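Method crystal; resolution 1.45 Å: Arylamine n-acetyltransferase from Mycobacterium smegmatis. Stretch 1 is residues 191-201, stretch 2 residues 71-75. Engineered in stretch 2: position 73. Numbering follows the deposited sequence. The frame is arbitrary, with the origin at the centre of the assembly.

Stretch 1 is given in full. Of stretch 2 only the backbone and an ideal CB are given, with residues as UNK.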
ATOM      1  N   ASP A 191      29.397  27.599   5.442  1.00 10.13           N
ATOM      2  CA  ASP A 191      29.266  27.090   4.070  1.00 10.15           C
ATOM      3  C   ASP A 191      28.057  26.151   3.956  1.00  9.94           C
ATOM      4  O   ASP A 191      27.403  26.102   2.917  1.00 10.27           O
ATOM      5  CB  ASP A 191      30.528  26.352   3.600  1.00 11.10           C
ATOM      6  CG  ASP A 191      31.720  27.283   3.384  1.00 12.00           C
ATOM      7  OD1 ASP A 191      31.578  28.506   3.579  1.00 12.68           O
ATOM      8  OD2 ASP A 191      32.804  26.765   3.012  1.00 13.41           O
ATOM      9  N   LEU A 192      27.795  25.394   5.016  1.00  9.14           N
ATOM     10  CA  LEU A 192      26.570  24.585   5.092  1.00  9.26           C
ATOM     11  C   LEU A 192      25.330  25.480   5.143  1.00  9.06           C
ATOM     12  O   LEU A 192      24.316  25.174   4.519  1.00  9.75           O
ATOM     13  CB  LEU A 192      26.623  23.666   6.320  1.00  9.19           C
ATOM     14  CG  LEU A 192      27.803  22.679   6.334  1.00  9.89           C
ATOM     15  CD1 LEU A 192      27.751  21.845   7.606  1.00 11.14           C
ATOM     16  CD2 LEU A 192      27.770  21.778   5.091  1.00 11.31           C
ATOM     17  N   GLU A 193      25.413  26.576   5.892  1.00  9.37           N
ATOM     18  CA  GLU A 193      24.299  27.515   5.984  1.00  8.97           C
ATOM     19  C   GLU A 193      23.986  28.197   4.644  1.00  8.84           C
ATOM     20  O   GLU A 193      22.821  28.447   4.348  1.00 10.02           O
ATOM     21  CB  GLU A 193      24.559  28.536   7.102  1.00  8.97           C
ATOM     22  CG  GLU A 193      24.346  27.899   8.479  1.00 10.06           C
ATOM     23  CD  GLU A 193      24.732  28.761   9.675  1.00 10.66           C
ATOM     24  OE1 GLU A 193      25.543  29.708   9.538  1.00 15.01           O
ATOM     25  OE2 GLU A 193      24.234  28.456  10.771  1.00 11.29           O
ATOM     26  N   VAL A 194      25.008  28.490   3.831  1.00  9.06           N
ATOM     27  CA  VAL A 194      24.785  29.077   2.496  1.00  9.17           C
ATOM     28  C   VAL A 194      24.058  28.042   1.600  1.00  9.19           C
ATOM     29  O   VAL A 194      23.117  28.366   0.879  1.00  9.35           O
ATOM     30  CB  VAL A 194      26.123  29.541   1.869  1.00  9.01           C
ATOM     31  CG1 VAL A 194      25.984  29.894   0.402  1.00 10.01           C
ATOM     32  CG2 VAL A 194      26.692  30.734   2.666  1.00 11.01           C
ATOM     33  N   GLY A 195      24.493  26.791   1.666  1.00  9.29           N
ATOM     34  CA  GLY A 195      23.811  25.717   0.945  1.00  9.27           C
ATOM     35  C   GLY A 195      22.371  25.580   1.407  1.00  9.18           C
ATOM     36  O   GLY A 195      21.448  25.487   0.586  1.00  9.45           O
ATOM     37  N   SER A 196      22.173  25.585   2.723  1.00  8.78           N
ATOM     38  CA  SER A 196      20.823  25.424   3.251  1.00  8.47           C
ATOM     39  C   SER A 196      19.918  26.600   2.869  1.00  8.89           C
ATOM     40  O   SER A 196      18.718  26.425   2.621  1.00  9.09           O
ATOM     41  CB  SER A 196      20.837  25.246   4.767  1.00  8.67           C
ATOM     42  OG  SER A 196      19.532  24.896   5.226  1.00  9.00           O
ATOM     43  N   TRP A 197      20.481  27.806   2.853  1.00  8.52           N
ATOM     44  CA  TRP A 197      19.721  28.946   2.358  1.00  9.18           C
ATOM     45  C   TRP A 197      19.209  28.689   0.931  1.00  9.10           C
ATOM     46  O   TRP A 197      18.021  28.913   0.641  1.00  9.94           O
ATOM     47  CB  TRP A 197      20.578  30.226   2.405  1.00  8.97           C
ATOM     48  CG  TRP A 197      19.814  31.432   1.935  1.00  8.56           C
ATOM     49  CD1 TRP A 197      19.889  32.037   0.707  1.00  8.70           C
ATOM     50  CD2 TRP A 197      18.810  32.132   2.670  1.00  9.54           C
ATOM     51  NE1 TRP A 197      18.998  33.097   0.646  1.00  9.79           N
ATOM     52  CE2 TRP A 197      18.327  33.169   1.841  1.00  9.89           C
ATOM     53  CE3 TRP A 197      18.287  31.997   3.960  1.00 10.18           C
ATOM     54  CZ2 TRP A 197      17.319  34.052   2.258  1.00 10.40           C
ATOM     55  CZ3 TRP A 197      17.292  32.883   4.375  1.00  9.99           C
ATOM     56  CH2 TRP A 197      16.817  33.888   3.520  1.00  9.99           C
ATOM     57  N   TYR A 198      20.094  28.231   0.050  1.00  9.34           N
ATOM     58  CA  TYR A 198      19.732  27.913  -1.332  1.00  9.11           C
ATOM     59  C   TYR A 198      18.617  26.867  -1.410  1.00  8.76           C
ATOM     60  O   TYR A 198      17.591  27.062  -2.075  1.00  9.59           O
ATOM     61  CB  TYR A 198      20.975  27.414  -2.077  1.00  9.94           C
ATOM     62  CG  TYR A 198      20.794  27.186  -3.564  1.00 10.80           C
ATOM     63  CD1 TYR A 198      20.775  28.264  -4.460  1.00 10.94           C
ATOM     64  CD2 TYR A 198      20.676  25.891  -4.087  1.00 10.78           C
ATOM     65  CE1 TYR A 198      20.629  28.071  -5.826  1.00 12.67           C
ATOM     66  CE2 TYR A 198      20.536  25.688  -5.460  1.00 12.11           C
ATOM     67  CZ  TYR A 198      20.507  26.783  -6.319  1.00 12.77           C
ATOM     68  OH  TYR A 198      20.365  26.576  -7.677  1.00 15.48           O
ATOM     69  N   VAL A 199      18.821  25.756  -0.704  1.00  8.55           N
ATOM     70  CA  VAL A 199      17.889  24.625  -0.815  1.00  8.09           C
ATOM     71  C   VAL A 199      16.509  25.005  -0.253  1.00  8.50           C
ATOM     72  O   VAL A 199      15.471  24.514  -0.735  1.00  8.73           O
ATOM     73  CB  VAL A 199      18.442  23.381  -0.081  1.00  7.89           C
ATOM     74  CG1 VAL A 199      17.481  22.209  -0.237  1.00  8.96           C
ATOM     75  CG2 VAL A 199      19.781  22.969  -0.669  1.00  9.99           C
ATOM     76  N   SER A 200      16.502  25.867   0.766  1.00  8.03           N
ATOM     77  CA  SER A 200      15.251  26.213   1.446  1.00  7.98           C
ATOM     78  C   SER A 200      14.559  27.453   0.874  1.00  8.61           C
ATOM     79  O   SER A 200      13.427  27.741   1.283  1.00  8.98           O
ATOM     80  CB  SER A 200      15.446  26.338   2.970  1.00  7.92           C
ATOM     81  OG  SER A 200      16.236  27.480   3.289  1.00  8.41           O
ATOM     82  N   THR A 201      15.209  28.170  -0.051  1.00  8.94           N
ATOM     83  CA  THR A 201      14.598  29.407  -0.600  1.00  9.51           C
ATOM     84  C   THR A 201      14.579  29.546  -2.113  1.00  9.99           C
ATOM     85  O   THR A 201      13.813  30.360  -2.629  1.00 11.60           O
ATOM     86  CB  THR A 201      15.206  30.702  -0.021  1.00  9.42           C
ATOM     87  OG1 THR A 201      16.560  30.846  -0.463  1.00 11.10           O
ATOM     88  CG2 THR A 201      15.158  30.671   1.481  1.00  9.88           C
ATOM     89  N   UNK A  71      13.152  17.490  10.107  1.00  9.10           N
ATOM     90  CA  UNK A  71      13.886  18.467   9.315  1.00  8.80           C
ATOM     91  C   UNK A  71      14.431  17.807   8.080  1.00  8.38           C
ATOM     92  O   UNK A  71      14.119  16.634   7.807  1.00  8.05           O
ATOM     93  CB  UNK A  71      15.017  19.103  10.126  1.00  8.80           C
ATOM     94  N   UNK A  72      15.183  18.572   7.296  1.00  8.89           N
ATOM     95  CA  UNK A  72      15.793  18.019   6.097  1.00  7.59           C
ATOM     96  C   UNK A  72      17.300  17.778   6.289  1.00  7.52           C
ATOM     97  O   UNK A  72      17.760  17.763   7.440  1.00  7.61           O
ATOM     98  CB  UNK A  72      15.555  18.957   4.912  1.00  7.59           C
ATOM     99  N   UNK A  73      18.049  17.552   5.219  1.00  7.31           N
ATOM    100  CA  UNK A  73      19.402  17.009   5.339  1.00  7.42           C
ATOM    101  C   UNK A  73      20.314  17.794   6.286  1.00  7.69           C
ATOM    102  O   UNK A  73      21.028  17.205   7.117  1.00  8.23           O
ATOM    103  CB  UNK A  73      20.048  16.958   3.953  1.00  7.42           C
ATOM    104  N   UNK A  74      20.306  19.120   6.161  1.00  7.98           N
ATOM    105  CA  UNK A  74      21.192  19.948   6.998  1.00  7.64           C
ATOM    106  C   UNK A  74      20.818  19.933   8.475  1.00  9.02           C
ATOM    107  O   UNK A  74      21.677  20.071   9.376  1.00  9.59           O
ATOM    108  CB  UNK A  74      21.177  21.393   6.495  1.00  7.64           C
ATOM    109  N   UNK A  75      19.525  19.777   8.722  1.00  7.83           N
ATOM    110  CA  UNK A  75      19.019  19.763  10.088  1.00  8.61           C
ATOM    111  C   UNK A  75      19.329  18.432  10.750  1.00  9.04           C
ATOM    112  O   UNK A  75      19.792  18.382  11.894  1.00  9.86           O
ATOM    113  CB  UNK A  75      17.513  20.032  10.111  1.00  8.61           C
TER

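Stretch 1 is a helix, and the side it offers to stretch 2 carries Leu 192, Gly 195, Ser 196, Val 199 and Ser 200: a mostly apolar strip with hydroxyls in it and a gap where Gly 195 has no side chain. The two backbones come nearest between Ser 196 and position 74, whose CA atoms lie 6.6 Å apart, so the contact should be densest there.

Position 71 stands out of reach of the helix. Its backbone is nearly fully extended, with phi -165° and psi -177°, and an ideal CB would find no atom of stretch 1 within 5.5 Å. The contact leaves the choice open; the residue is Gly 71.

At position 72 CA-to-CB points toward the helix, but the distance is long: an ideal CB again has nothing of stretch 1 within 5.5 Å. A short side chain would leave the space unfilled. A long or aromatic one could cross it to Val 199, and a polar tip could go on to the hydroxyl of Ser 196. An extended Gln or Met, or an aromatic ring, would be reasonable. The residue is Tyr 72, with chi1 in p. Its ring packs on the valine, Val 199 CG1 lying 3.6 Å from Tyr 72 CE1, and its phenol donates a hydrogen bond from Tyr 72 OH to Ser 196 OG at 2.7 Å, with the acceptor near the ring plane. Its backbone also serves the turn that follows: Tyr 72 is the N-cap residue, and Tyr 72 N donates to a side-chain acceptor from position 75.

Position 73 begins the helix of stretch 2, with phi -53° and psi -46°. CA-to-CB runs sideways, so a small residue would barely register, whereas a longer one could bend back toward Val 199. The deposited residue is an engineered one, Gln 73; its end does come nearer, with Gln 73 NE2 3.9 Å from Val 199 CG1, and the amide nitrogen is hydrogen-bonded elsewhere in the structure.

Position 74 points toward stretch 1 at close range, its ideal CB only 4.1 Å from Ser 196 OG. Ahead lies a hollow bounded by Leu 192, Gly 195, Ser 196 and Val 199. Leu or Met could enter it, but a flat aromatic would make more of the room above Gly 195. Tyr 74, with chi1 in m, is the knob in this hole. Ser 196 CB sits over a ring face, 3.9 Å from the Tyr 74 ring centroid in a CH-pi contact, while Val 199 CG2 meets the edge at Tyr 74 CE1, also 3.9 Å away. The glycine is part of the fit: an ideal CB on Gly 195 would fall 2.5 Å from Tyr 74 OH, a clash.

Position 75 directs CA-to-CB sideways and makes no contact with the helix, so many residues would serve. Glu 75 instead uses its carboxylate to hold the turn: Tyr 72 N donates to Glu 75 OE2 at 2.7 Å.

Stretch 2 71-75: GYQYE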
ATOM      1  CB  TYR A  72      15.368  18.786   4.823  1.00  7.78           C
ATOM      2  CG  TYR A  72      15.956  20.169   4.571  1.00  7.37           C
ATOM      3  CD1 TYR A  72      15.608  20.849   3.408  1.00  7.50           C
ATOM      4  CD2 TYR A  72      16.885  20.760   5.433  1.00  8.17           C
ATOM      5  CE1 TYR A  72      16.129  22.101   3.103  1.00  7.47           C
ATOM      6  CE2 TYR A  72      17.440  22.018   5.125  1.00  6.76           C
ATOM      7  CZ  TYR A  72      17.050  22.673   3.944  1.00  7.76           C
ATOM      8  OH  TYR A  72      17.576  23.893   3.576  1.00  8.49           O
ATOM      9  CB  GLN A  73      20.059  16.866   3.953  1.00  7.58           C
ATOM     10  CG  GLN A  73      20.042  18.075   3.042  1.00  7.69           C
ATOM     11  CD  GLN A  73      18.783  18.179   2.169  1.00  9.28           C
ATOM     12  OE1 GLN A  73      17.729  17.648   2.511  1.00  9.48           O
ATOM     13  NE2 GLN A  73      18.905  18.865   1.036  1.00 10.26           N
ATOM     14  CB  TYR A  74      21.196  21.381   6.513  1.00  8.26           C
ATOM     15  CG  TYR A  74      21.750  21.586   5.132  1.00  7.55           C
ATOM     16  CD1 TYR A  74      20.902  21.725   4.030  1.00  8.08           C
ATOM     17  CD2 TYR A  74      23.131  21.636   4.914  1.00  7.61           C
ATOM     18  CE1 TYR A  74      21.415  21.920   2.741  1.00  7.84           C
ATOM     19  CE2 TYR A  74      23.657  21.835   3.633  1.00  7.99           C
ATOM     20  CZ  TYR A  74      22.796  21.967   2.550  1.00  7.52           C
ATOM     21  OH  TYR A  74      23.279  22.192   1.282  1.00  9.30           O
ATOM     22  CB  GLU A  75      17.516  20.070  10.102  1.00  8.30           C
ATOM     23  CG  GLU A  75      17.222  21.491   9.653  1.00  8.95           C
ATOM     24  CD  GLU A  75      15.765  21.723   9.341  1.00  7.49           C
ATOM     25  OE1 GLU A  75      15.142  22.565  10.034  1.00  9.95           O
ATOM     26  OE2 GLU A  75      15.249  21.092   8.385  1.00  8.83           O
TER
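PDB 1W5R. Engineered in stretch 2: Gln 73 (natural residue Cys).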